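Local coordinates for protein pectate lyase (Erwinia chrysanthemi, PDB 1RU4) that probably cleaves de-esterified pectin (polygalacturonate) by beta-elimination, acting as a pectate lyase built on a right-handed parallel beta-helix, at residues 327-331 and 332-336; 337-340 and 341-344. All blocks are in the same frame, centred on the assembly; numbering follows the deposited sequence.

Contact 1: 327-331 and 332-336; sequences AKSNS and WDTGP
Asn330 to Asp333 form a type I beta turn, closed by a hydrogen bond from Asp333 N to Asn330 O of 3.1 Å. Gly335 N donates to the same oxygen, 2.9 Å from Asn330 O, and comes from the opposite face of the carbonyl plane. Asn330 O is therefore gripped twice. The side chain of Asp333 folds back over the turn. Asp333 OD1 takes Asn330 ND2 on the syn lone pair at 2.9 Å. This bond is nearly straight, 176° at the hydrogen, and lies in the amide plane. Asp333 OD2 accepts from Asn330 N at 2.8 Å and, on the anti lone pair, from the N of Thr334. The carboxylate is thus held at both oxygens, which fixes its rotation. Asp333 CG sits between its own N and carbonyl carbon (chi1 48°), and this turns the group toward Asn330.

The segment leaves strand 325-328, the last strand of the parallel beta-helix, so the turn lies at the C-terminal end of the solenoid. Here Asn330 OD1 bonds Asn313 ND2 of strand 308-316, the parallel neighbour of 325-328. Ser331 OG bonds Ser315 N of that strand.

Asn330 also packs on Trp332. Asn330 CB stands over the six-membered ring of Trp332, 3.5 Å from the centroid, in a CH-pi contact. The amide and indole planes are stacked, 8° apart. Thr334 OG1 accepts from Ser329 N at 2.8 Å. One water bridges Ser331 O and Gly335 O. Alongside, Ser331 CA makes a CA-H...O contact of 3.4 Å with Pro336 O.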
ATOM      1  N   ALA A 327      -4.824 -22.960 -13.955  1.00  7.09           N
ATOM      2  CA  ALA A 327      -3.466 -22.437 -14.045  1.00  6.73           C
ATOM      3  C   ALA A 327      -2.683 -22.952 -15.244  1.00  8.51           C
ATOM      4  O   ALA A 327      -2.573 -24.158 -15.458  1.00  9.77           O
ATOM      5  CB  ALA A 327      -2.707 -22.750 -12.756  1.00  9.54           C
ATOM      6  N   LYS A 328      -2.149 -22.019 -16.026  1.00  7.88           N
ATOM      7  CA  LYS A 328      -1.268 -22.345 -17.142  1.00  8.83           C
ATOM      8  C   LYS A 328      -0.450 -21.118 -17.532  1.00  8.22           C
ATOM      9  O   LYS A 328      -0.741 -20.003 -17.094  1.00  8.10           O
ATOM     10  CB  LYS A 328      -2.050 -22.901 -18.341  1.00 12.64           C
ATOM     11  CG  LYS A 328      -2.958 -21.918 -19.054  1.00 16.06           C
ATOM     12  CD  LYS A 328      -3.661 -22.601 -20.223  1.00 19.44           C
ATOM     13  CE  LYS A 328      -4.510 -21.627 -21.019  1.00 21.35           C
ATOM     14  NZ  LYS A 328      -5.193 -22.299 -22.164  1.00 23.41           N
ATOM     15  N   SER A 329       0.600 -21.340 -18.318  1.00  7.28           N
ATOM     16  CA  SER A 329       1.507 -20.272 -18.739  1.00  6.46           C
ATOM     17  C   SER A 329       2.246 -19.610 -17.575  1.00  6.68           C
ATOM     18  O   SER A 329       2.586 -18.428 -17.631  1.00  5.70           O
ATOM     19  CB  SER A 329       0.771 -19.228 -19.587  1.00  9.31           C
ATOM     20  OG  SER A 329       0.420 -19.777 -20.846  1.00 16.10           O
ATOM     21  N   ASN A 330       2.489 -20.388 -16.525  1.00  5.62           N
ATOM     22  CA  ASN A 330       3.278 -19.938 -15.382  1.00  4.31           C
ATOM     23  C   ASN A 330       4.635 -20.641 -15.455  1.00  5.57           C
ATOM     24  O   ASN A 330       4.770 -21.668 -16.121  1.00  5.23           O
ATOM     25  CB  ASN A 330       2.574 -20.292 -14.067  1.00  5.69           C
ATOM     26  CG  ASN A 330       1.167 -19.729 -13.988  1.00  4.35           C
ATOM     27  OD1 ASN A 330       0.970 -18.514 -13.938  1.00  4.41           O
ATOM     28  ND2 ASN A 330       0.175 -20.615 -13.980  1.00  5.28           N
ATOM     29  N   SER A 331       5.638 -20.098 -14.772  1.00  5.45           N
ATOM     30  CA  SER A 331       6.975 -20.683 -14.828  1.00  5.06           C
ATOM     31  C   SER A 331       7.032 -22.090 -14.231  1.00  6.87           C
ATOM     32  O   SER A 331       7.960 -22.849 -14.519  1.00  7.54           O
ATOM     33  CB  SER A 331       8.004 -19.770 -14.152  1.00  5.60           C
ATOM     34  OG  SER A 331       7.818 -19.711 -12.748  1.00  5.85           O
ATOM     35  N   TRP A 332       6.028 -22.437 -13.425  1.00  6.40           N
ATOM     36  CA  TRP A 332       5.958 -23.747 -12.778  1.00  6.66           C
ATOM     37  C   TRP A 332       5.025 -24.746 -13.466  1.00  7.64           C
ATOM     38  O   TRP A 332       4.779 -25.834 -12.940  1.00  8.76           O
ATOM     39  CB  TRP A 332       5.576 -23.603 -11.298  1.00  7.81           C
ATOM     40  CG  TRP A 332       4.196 -23.068 -11.064  1.00  7.33           C
ATOM     41  CD1 TRP A 332       3.036 -23.786 -11.004  1.00  7.71           C
ATOM     42  CD2 TRP A 332       3.834 -21.701 -10.837  1.00  5.95           C
ATOM     43  NE1 TRP A 332       1.971 -22.951 -10.752  1.00  7.67           N
ATOM     44  CE2 TRP A 332       2.434 -21.666 -10.644  1.00  6.41           C
ATOM     45  CE3 TRP A 332       4.558 -20.503 -10.775  1.00  4.80           C
ATOM     46  CZ2 TRP A 332       1.742 -20.475 -10.394  1.00  4.82           C
ATOM     47  CZ3 TRP A 332       3.868 -19.318 -10.524  1.00  4.81           C
ATOM     48  CH2 TRP A 332       2.476 -19.317 -10.335  1.00  5.01           C
ATOM     49  N   ASP A 333       4.465 -24.370 -14.611  1.00  7.91           N
ATOM     50  CA  ASP A 333       3.679 -25.323 -15.386  1.00  8.33           C
ATOM     51  C   ASP A 333       4.002 -25.322 -16.881  1.00  9.37           C
ATOM     52  O   ASP A 333       5.044 -25.843 -17.276  1.00 11.37           O
ATOM     53  CB  ASP A 333       2.163 -25.242 -15.093  1.00  9.21           C
ATOM     54  CG  ASP A 333       1.611 -23.823 -15.111  1.00  9.46           C
ATOM     55  OD1 ASP A 333       0.899 -23.457 -14.150  1.00  7.29           O
ATOM     56  OD2 ASP A 333       1.840 -23.089 -16.091  1.00  7.93           O
ATOM     57  N   THR A 334       3.152 -24.719 -17.704  1.00  9.63           N
ATOM     58  CA  THR A 334       3.358 -24.743 -19.151  1.00 10.71           C
ATOM     59  C   THR A 334       4.147 -23.563 -19.716  1.00 11.02           C
ATOM     60  O   THR A 334       4.484 -23.550 -20.902  1.00 12.16           O
ATOM     61  CB  THR A 334       2.024 -24.875 -19.907  1.00 11.24           C
ATOM     62  OG1 THR A 334       1.209 -23.723 -19.657  1.00 12.97           O
ATOM     63  CG2 THR A 334       1.277 -26.125 -19.455  1.00 11.81           C
ATOM     64  N   GLY A 335       4.420 -22.566 -18.879  1.00 10.09           N
ATOM     65  CA  GLY A 335       5.238 -21.448 -19.315  1.00  8.69           C
ATOM     66  C   GLY A 335       6.706 -21.830 -19.257  1.00  8.48           C
ATOM     67  O   GLY A 335       7.041 -22.898 -18.745  1.00  9.06           O
ATOM     68  N   PRO A 336       7.609 -20.998 -19.793  1.00  8.02           N
ATOM     69  CA  PRO A 336       9.041 -21.312 -19.763  1.00  7.61           C
ATOM     70  C   PRO A 336       9.613 -21.237 -18.342  1.00  7.68           C
ATOM     71  O   PRO A 336       9.115 -20.484 -17.503  1.00  8.65           O
ATOM     72  CB  PRO A 336       9.639 -20.240 -20.676  1.00  8.53           C
ATOM     73  CG  PRO A 336       8.726 -19.073 -20.453  1.00 10.92           C
ATOM     74  CD  PRO A 336       7.363 -19.721 -20.488  1.00  8.06           C
TER
HETATM   75  O   HOH W   1       8.372 -24.328 -16.775  1.00 15.51           O

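Contact 2: 337-340 and 341-344; sequences AASA and SDFV
Asp342 OD2 is gripped by two donors. Ser339 N gives it a hydrogen bond of 2.8 Å, with 155° at the hydrogen. The donor comes on the anti side of the carboxylate, 16° out of its plane. A water also donates to Asp342 OD2, at 2.8 Å, and bonds Ser339 OG as well. Asp342 CG lies beside its own backbone N, anti to the carbonyl carbon (chi1 -70°), and this carries the carboxylate back toward Ser339. The other oxygen, Asp342 OD1, is bonded to Ser373 OG. Both ends of the carboxylate are thus tied, one to this turn and one to a later loop.

The backbone answers in the reverse direction. Asp342 N donates to Ser339 O at 3.0 Å. One residue on, Phe343 N donates to Ala340 O at 3.2 Å. A water links Ala340 O to Phe343 O.

The Phe343 ring packs against the Ser339 and Ala340 carbonyls. Phe343 CD1 is 3.5 Å from Ser339 O, which meets the ring obliquely, while Ala340 O is at the ring edge, near its plane. The ring also packs on Val314 and Leu316 of strand 308-316, so it joins the turn to the beta-helix.

Two successive i to i+3 bonds make a short 3-10 segment. Ser339 sits at the position of an N-cap, and the return of the Asp342 carboxylate to the Ser339 N-H resembles one half of a capping box.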
ATOM      1  N   ALA A 337      10.648 -22.029 -18.081  1.00  9.03           N
ATOM      2  CA  ALA A 337      11.291 -22.070 -16.768  1.00  8.50           C
ATOM      3  C   ALA A 337      12.032 -20.775 -16.437  1.00  8.56           C
ATOM      4  O   ALA A 337      12.621 -20.144 -17.318  1.00  9.33           O
ATOM      5  CB  ALA A 337      12.257 -23.252 -16.700  1.00 10.91           C
ATOM      6  N   ALA A 338      11.986 -20.382 -15.167  1.00  6.95           N
ATOM      7  CA  ALA A 338      12.682 -19.186 -14.700  1.00  6.91           C
ATOM      8  C   ALA A 338      13.935 -19.533 -13.905  1.00  6.68           C
ATOM      9  O   ALA A 338      13.922 -20.430 -13.056  1.00  7.68           O
ATOM     10  CB  ALA A 338      11.748 -18.329 -13.852  1.00  7.68           C
ATOM     11  N   SER A 339      15.021 -18.824 -14.197  1.00  5.81           N
ATOM     12  CA  SER A 339      16.281 -18.980 -13.473  1.00  5.74           C
ATOM     13  C   SER A 339      16.926 -17.607 -13.299  1.00  5.94           C
ATOM     14  O   SER A 339      16.452 -16.612 -13.855  1.00  5.91           O
ATOM     15  CB  SER A 339      17.229 -19.930 -14.215  1.00  7.47           C
ATOM     16  OG  SER A 339      17.617 -19.390 -15.464  1.00  9.02           O
ATOM     17  N   ALA A 340      18.008 -17.556 -12.528  1.00  6.01           N
ATOM     18  CA  ALA A 340      18.684 -16.295 -12.244  1.00  6.28           C
ATOM     19  C   ALA A 340      19.080 -15.506 -13.493  1.00  5.97           C
ATOM     20  O   ALA A 340      18.960 -14.283 -13.519  1.00  6.62           O
ATOM     21  CB  ALA A 340      19.899 -16.544 -11.370  1.00  7.77           C
ATOM     22  N   SER A 341      19.513 -16.209 -14.536  1.00  5.70           N
ATOM     23  CA  SER A 341      19.953 -15.552 -15.765  1.00  5.81           C
ATOM     24  C   SER A 341      18.838 -14.829 -16.523  1.00  5.26           C
ATOM     25  O   SER A 341      19.116 -14.020 -17.406  1.00  6.94           O
ATOM     26  CB  SER A 341      20.654 -16.550 -16.693  1.00  5.87           C
ATOM     27  OG  SER A 341      19.758 -17.547 -17.150  1.00  8.60           O
ATOM     28  N   ASP A 342      17.582 -15.109 -16.174  1.00  4.72           N
ATOM     29  CA  ASP A 342      16.445 -14.458 -16.828  1.00  4.67           C
ATOM     30  C   ASP A 342      16.223 -13.022 -16.372  1.00  4.59           C
ATOM     31  O   ASP A 342      15.387 -12.314 -16.932  1.00  6.04           O
ATOM     32  CB  ASP A 342      15.161 -15.258 -16.601  1.00  5.82           C
ATOM     33  CG  ASP A 342      15.153 -16.567 -17.351  1.00  6.98           C
ATOM     34  OD1 ASP A 342      15.398 -16.552 -18.573  1.00  6.76           O
ATOM     35  OD2 ASP A 342      14.898 -17.613 -16.722  1.00  8.07           O
ATOM     36  N   PHE A 343      16.971 -12.590 -15.362  1.00  5.70           N
ATOM     37  CA  PHE A 343      16.786 -11.253 -14.813  1.00  6.88           C
ATOM     38  C   PHE A 343      18.045 -10.403 -14.884  1.00  6.34           C
ATOM     39  O   PHE A 343      19.150 -10.890 -14.648  1.00  8.02           O
ATOM     40  CB  PHE A 343      16.269 -11.361 -13.376  1.00  7.99           C
ATOM     41  CG  PHE A 343      15.012 -12.174 -13.263  1.00  6.79           C
ATOM     42  CD1 PHE A 343      15.073 -13.542 -13.017  1.00  7.66           C
ATOM     43  CD2 PHE A 343      13.771 -11.585 -13.482  1.00  7.57           C
ATOM     44  CE1 PHE A 343      13.918 -14.317 -13.002  1.00  9.66           C
ATOM     45  CE2 PHE A 343      12.608 -12.349 -13.468  1.00  9.42           C
ATOM     46  CZ  PHE A 343      12.683 -13.719 -13.227  1.00  9.62           C
ATOM     47  N   VAL A 344      17.869  -9.131 -15.234  1.00  6.30           N
ATOM     48  CA  VAL A 344      18.987  -8.196 -15.332  1.00  5.32           C
ATOM     49  C   VAL A 344      19.660  -8.039 -13.970  1.00  5.36           C
ATOM     50  O   VAL A 344      20.890  -8.040 -13.872  1.00  6.43           O
ATOM     51  CB  VAL A 344      18.525  -6.810 -15.846  1.00  6.40           C
ATOM     52  CG1 VAL A 344      19.703  -5.844 -15.889  1.00  5.60           C
ATOM     53  CG2 VAL A 344      17.911  -6.942 -17.233  1.00  7.41           C
TER
HETATM   54  O   HOH W   2      19.904 -19.869 -16.419  1.00  4.60           O
HETATM   55  O   HOH W   3      15.842 -20.128 -17.472  1.00 15.48           O
HETATM   56  O   HOH W   4      20.255 -12.189 -12.341  1.00 25.12           O

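Overall arrangement
Contacts 1 and 2 follow one another in series. Segment 332-336 runs directly into 337-340, and the two contact centres are about 15 Å apart. They touch where Ser331 CB packs on Ala338 CB, 4.0 Å apart. Both lie at the C-terminal end of the beta-helix, about 28 and 27 Å from the centre of the chain to the contact centres, on the same side. They also share neighbours: strand 308-316 packs against both, and Leu375 touches Pro336 of contact 1 and Asp342 of contact 2. The side chain of Pro336 is about 11 Å from a bound calcium ion. That of Asp342 is about 14 Å from a bound calcium ion. Neither side chain is close enough to be a ligand.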